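Side-chain contacts in Cbs-cp12 (Microcystis aeruginosa PCC 7806, PDB 5NMU), which probably takes part in the redox regulation of photosynthesis, as a hexameric fusion of a CBS-domain pair with a CP12 domain: residues E42-H45 with E46-Y50; V94-L97 with F98-R102. All coordinates share one frame; numbering follows the deposited sequence.

Interaction 1: E42-H45 with E46-Y50; sequences EPRH and EQDPY
Asp48 and Arg44 make the main polar contact of this loop. The carboxylate takes the backbone amide of Arg44, Arg44 N to Asp48 OD2 2.7 Å, with a nearly straight N-H...O angle of 167°, and it uses the anti lone pair of OD2. Asp48 CG stands anti to its own backbone N (chi1 -162°), which swings the carboxylate back across the loop to that amide. A backbone-to-backbone bond, Asp48 N to His45 O at 3.0 Å, closes the turn.

Charge adds a looser term. The Arg44 chain bends at chi3 and lays one face of its guanidinium over Asp48 OD2, the two planes 52° apart. The salt bridge from Arg44 NH2 to Asp48 OD1 is long, 3.8 Å, and no N-H is aimed at the oxygen, so it acts through charge alone. Lys80 gives the carboxylate a second cationic partner, at OD2, which would probably favour the ionised form.

Two CH-pi contacts supply the apolar part. Pro43 CG lies 3.5 Å from the centroid of the Tyr50 ring, squarely over the face, while Pro43 CD approaches Tyr50 CE2 at the same distance. The phenol hydroxyl is held by Lys112 O. In the other, Asp48 CB sits 3.7 Å from the centroid of the His45 ring, over its face, and Gln47 CB comes in at the edge of that imidazole.

Asp48 and Pro49 also pack on Tyr93 of the second subunit. His45 to Asp48 form a type I beta turn within the loop that joins the antiparallel strands 38-41 and 51-54 of the first CBS domain.

Interaction 2: V94-L97 with F98-R102; sequences VARL and FAQTR
Val94 CG1 covers one face of the Phe98 ring, 3.9 Å from its centroid and shifted toward the rim, with Phe98 CZ its nearest ring atom. Val94 O lies over a face of the ring as well, 3.4 Å from Phe98 CG. Phe98 CG is anti to its carbonyl carbon (chi1 -76°), which lays the ring back along the preceding turn, where Val94 points the same way. Both side chains also pack on Ile118. A serine in place of Phe98 would probably leave Val94 CG1 without its aromatic cover and open a gap against Ile118.

Two further flat groups, the Arg96 guanidinium and the Gln100 amide, have planes 68° apart, with Gln100 OE1 3.3 Å from Arg96 NE. Gln100 NE2 bonds to Pro81 O of the second subunit.

Leu97 O is gripped twice, by Thr101 N and by Thr101 OG1, each at 2.9 Å and from opposite faces of the carbonyl plane. Leu97 CD1 meets Thr101 CG2.

Backbone bonds four residues apart, such as Ala99 N to Ala95 O at 3.0 Å, define the closing turns of alpha helix 91-101 in the second CBS domain; it ends at Thr101, and Arg102 leaves helical geometry with positive phi.

How the interactions relate
Interaction 1 is a surface contact, its centre about 21 Å from the centre of the chain, whereas interaction 2 is buried, its centre about 5 Å from that point. Their own centres lie about 24 Å apart and their nearest atoms about 13 Å, without touching. The first shapes a loop between two strands of one CBS domain, the second lies along a helix of the other, and both reach the second subunit, and interaction 2 the third as well. Their chemistry follows their place: a side-chain carboxylate and its charges order the irregular loop, while the helix relies on regular main-chain bonds and turns aliphatic and aromatic groups inward. CH-pi packing is common to both.

Interaction 1: E42-H45 with E46-Y50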
loop_
_atom_site.group_PDB
_atom_site.type_symbol
_atom_site.label_atom_id
_atom_site.label_comp_id
_atom_site.label_asym_id
_atom_site.label_seq_id
_atom_site.Cartn_x
_atom_site.Cartn_y
_atom_site.Cartn_z
ATOM N N GLU A 42 -16.201 -18.969 13.660
ATOM C CA GLU A 42 -16.843 -19.199 14.947
ATOM C C GLU A 42 -15.817 -19.093 16.093
ATOM O O GLU A 42 -14.838 -19.777 16.062
ATOM C CB GLU A 42 -17.476 -20.607 14.904
ATOM C CG GLU A 42 -18.189 -21.048 16.184
ATOM C CD GLU A 42 -19.025 -22.310 15.977
ATOM O OE1 GLU A 42 -18.725 -23.073 15.026
ATOM O OE2 GLU A 42 -19.988 -22.521 16.772
ATOM N N PRO A 43 -16.039 -18.219 17.091
ATOM C CA PRO A 43 -15.175 -18.181 18.266
ATOM C C PRO A 43 -15.130 -19.538 18.924
ATOM O O PRO A 43 -16.144 -20.225 18.983
ATOM C CB PRO A 43 -15.888 -17.191 19.188
ATOM C CG PRO A 43 -16.627 -16.281 18.255
ATOM C CD PRO A 43 -17.080 -17.171 17.144
ATOM N N ARG A 44 -13.969 -19.955 19.383
ATOM C CA ARG A 44 -13.866 -21.293 19.982
ATOM C C ARG A 44 -14.326 -21.313 21.451
ATOM O O ARG A 44 -14.635 -22.354 21.974
ATOM C CB ARG A 44 -12.457 -21.863 19.818
ATOM C CG ARG A 44 -12.107 -22.142 18.339
ATOM C CD ARG A 44 -10.772 -22.874 18.177
ATOM N NE ARG A 44 -9.798 -22.212 19.038
ATOM C CZ ARG A 44 -8.962 -21.221 18.695
ATOM N NH1 ARG A 44 -8.843 -20.771 17.422
ATOM N NH2 ARG A 44 -8.196 -20.681 19.664
ATOM N N HIS A 45 -14.330 -20.159 22.094
ATOM C CA HIS A 45 -14.794 -19.989 23.468
ATOM C C HIS A 45 -15.125 -18.495 23.609
ATOM O O HIS A 45 -14.869 -17.692 22.690
ATOM C CB HIS A 45 -13.712 -20.433 24.473
ATOM C CG HIS A 45 -12.339 -19.884 24.181
ATOM N ND1 HIS A 45 -11.935 -18.623 24.571
ATOM C CD2 HIS A 45 -11.282 -20.421 23.516
ATOM C CE1 HIS A 45 -10.699 -18.404 24.158
ATOM N NE2 HIS A 45 -10.280 -19.480 23.522
ATOM N N GLU A 46 -15.672 -18.125 24.757
ATOM C CA GLU A 46 -16.205 -16.770 24.997
ATOM C C GLU A 46 -15.220 -15.619 24.802
ATOM O O GLU A 46 -15.618 -14.572 24.314
ATOM C CB GLU A 46 -16.812 -16.662 26.406
ATOM C CG GLU A 46 -18.044 -17.537 26.528
ATOM C CD GLU A 46 -18.867 -17.302 27.805
ATOM O OE1 GLU A 46 -18.725 -16.258 28.486
ATOM O OE2 GLU A 46 -19.701 -18.199 28.099
ATOM N N GLN A 47 -13.958 -15.820 25.180
ATOM C CA GLN A 47 -12.891 -14.815 24.990
ATOM C C GLN A 47 -12.193 -14.832 23.606
ATOM O O GLN A 47 -11.309 -14.009 23.371
ATOM C CB GLN A 47 -11.814 -14.922 26.082
ATOM C CG GLN A 47 -12.216 -14.349 27.420
ATOM C CD GLN A 47 -13.125 -15.264 28.188
ATOM O OE1 GLN A 47 -12.878 -16.466 28.258
ATOM N NE2 GLN A 47 -14.192 -14.709 28.778
ATOM N N ASP A 48 -12.589 -15.739 22.719
ATOM C CA ASP A 48 -11.930 -15.926 21.419
ATOM C C ASP A 48 -12.541 -14.954 20.403
ATOM O O ASP A 48 -13.770 -14.903 20.245
ATOM C CB ASP A 48 -12.160 -17.365 20.971
ATOM C CG ASP A 48 -11.217 -17.817 19.890
ATOM O OD1 ASP A 48 -10.078 -17.385 19.925
ATOM O OD2 ASP A 48 -11.613 -18.642 19.015
ATOM N N PRO A 49 -11.703 -14.187 19.693
ATOM C CA PRO A 49 -12.309 -13.205 18.768
ATOM C C PRO A 49 -13.042 -13.840 17.591
ATOM O O PRO A 49 -12.830 -14.985 17.299
ATOM C CB PRO A 49 -11.119 -12.415 18.279
ATOM C CG PRO A 49 -9.971 -13.398 18.380
ATOM C CD PRO A 49 -10.237 -14.112 19.659
ATOM N N TYR A 50 -13.933 -13.071 16.976
ATOM C CA TYR A 50 -14.513 -13.416 15.701
ATOM C C TYR A 50 -13.478 -13.317 14.592
ATOM O O TYR A 50 -12.504 -12.613 14.703
ATOM C CB TYR A 50 -15.741 -12.536 15.362
ATOM C CG TYR A 50 -16.960 -12.935 16.161
ATOM C CD1 TYR A 50 -17.185 -12.397 17.427
ATOM C CD2 TYR A 50 -17.842 -13.873 15.676
ATOM C CE1 TYR A 50 -18.292 -12.760 18.172
ATOM C CE2 TYR A 50 -18.935 -14.285 16.426
ATOM C CZ TYR A 50 -19.162 -13.712 17.669
ATOM O OH TYR A 50 -20.246 -14.094 18.381
#

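Interaction 2: V94-L97 with F98-R102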
loop_
_atom_site.group_PDB
_atom_site.type_symbol
_atom_site.label_atom_id
_atom_site.label_comp_id
_atom_site.label_asym_id
_atom_site.label_seq_id
_atom_site.Cartn_x
_atom_site.Cartn_y
_atom_site.Cartn_z
ATOM N N VAL A 94 -20.016 3.286 8.990
ATOM C CA VAL A 94 -19.622 1.965 8.558
ATOM C C VAL A 94 -18.846 2.129 7.216
ATOM O O VAL A 94 -17.856 1.406 6.971
ATOM C CB VAL A 94 -20.819 1.033 8.280
ATOM C CG1 VAL A 94 -20.348 -0.322 7.714
ATOM C CG2 VAL A 94 -21.649 0.804 9.528
ATOM N N ALA A 95 -19.330 3.044 6.369
ATOM C CA ALA A 95 -18.690 3.344 5.058
ATOM C C ALA A 95 -17.276 3.814 5.299
ATOM O O ALA A 95 -16.353 3.356 4.670
ATOM C CB ALA A 95 -19.463 4.417 4.304
ATOM N N ARG A 96 -17.122 4.704 6.270
ATOM C CA ARG A 96 -15.817 5.297 6.555
ATOM C C ARG A 96 -14.859 4.292 7.150
ATOM O O ARG A 96 -13.696 4.286 6.737
ATOM C CB ARG A 96 -15.953 6.487 7.475
ATOM C CG ARG A 96 -14.641 7.194 7.720
ATOM C CD ARG A 96 -14.911 8.459 8.428
ATOM N NE ARG A 96 -13.676 9.240 8.499
ATOM C CZ ARG A 96 -13.239 10.099 7.574
ATOM N NH1 ARG A 96 -13.917 10.323 6.436
ATOM N NH2 ARG A 96 -12.098 10.748 7.818
ATOM N N LEU A 97 -15.334 3.471 8.110
ATOM C CA LEU A 97 -14.527 2.370 8.635
ATOM C C LEU A 97 -13.961 1.488 7.501
ATOM O O LEU A 97 -12.771 1.093 7.516
ATOM C CB LEU A 97 -15.384 1.470 9.563
ATOM C CG LEU A 97 -14.714 0.294 10.272
ATOM C CD1 LEU A 97 -13.565 0.722 11.153
ATOM C CD2 LEU A 97 -15.685 -0.541 11.085
ATOM N N PHE A 98 -14.858 1.091 6.595
ATOM C CA PHE A 98 -14.507 0.166 5.514
ATOM C C PHE A 98 -13.455 0.827 4.613
ATOM O O PHE A 98 -12.470 0.186 4.277
ATOM C CB PHE A 98 -15.724 -0.262 4.723
ATOM C CG PHE A 98 -16.601 -1.288 5.400
ATOM C CD1 PHE A 98 -16.351 -1.770 6.688
ATOM C CD2 PHE A 98 -17.715 -1.742 4.737
ATOM C CE1 PHE A 98 -17.195 -2.722 7.271
ATOM C CE2 PHE A 98 -18.560 -2.684 5.289
ATOM C CZ PHE A 98 -18.313 -3.169 6.567
ATOM N N ALA A 99 -13.644 2.110 4.294
ATOM C CA ALA A 99 -12.675 2.866 3.483
ATOM C C ALA A 99 -11.311 2.953 4.153
ATOM O O ALA A 99 -10.310 2.713 3.509
ATOM C CB ALA A 99 -13.202 4.260 3.157
ATOM N N GLN A 100 -11.297 3.210 5.459
ATOM C CA GLN A 100 -10.066 3.412 6.193
ATOM C C GLN A 100 -9.298 2.140 6.466
ATOM O O GLN A 100 -8.073 2.215 6.579
ATOM C CB GLN A 100 -10.300 4.027 7.580
ATOM C CG GLN A 100 -10.729 5.485 7.555
ATOM C CD GLN A 100 -11.115 5.995 8.943
ATOM O OE1 GLN A 100 -11.178 7.189 9.150
ATOM N NE2 GLN A 100 -11.404 5.087 9.890
ATOM N N THR A 101 -10.000 1.046 6.723
ATOM C CA THR A 101 -9.363 -0.234 6.922
ATOM C C THR A 101 -9.230 -1.038 5.596
ATOM O O THR A 101 -8.633 -2.073 5.621
ATOM C CB THR A 101 -10.073 -1.074 8.027
ATOM O OG1 THR A 101 -11.395 -1.452 7.619
ATOM C CG2 THR A 101 -10.184 -0.232 9.348
ATOM N N ARG A 102 -9.810 -0.565 4.491
ATOM C CA ARG A 102 -9.761 -1.219 3.187
ATOM C C ARG A 102 -10.354 -2.598 3.267
ATOM O O ARG A 102 -9.706 -3.520 2.828
ATOM C CB ARG A 102 -8.326 -1.348 2.641
ATOM C CG ARG A 102 -7.470 -0.068 2.630
ATOM C CD ARG A 102 -7.524 0.689 1.298
ATOM N NE ARG A 102 -8.336 1.926 1.341
ATOM C CZ ARG A 102 -8.932 2.515 0.282
ATOM N NH1 ARG A 102 -8.892 1.978 -0.975
ATOM N NH2 ARG A 102 -9.625 3.648 0.500
#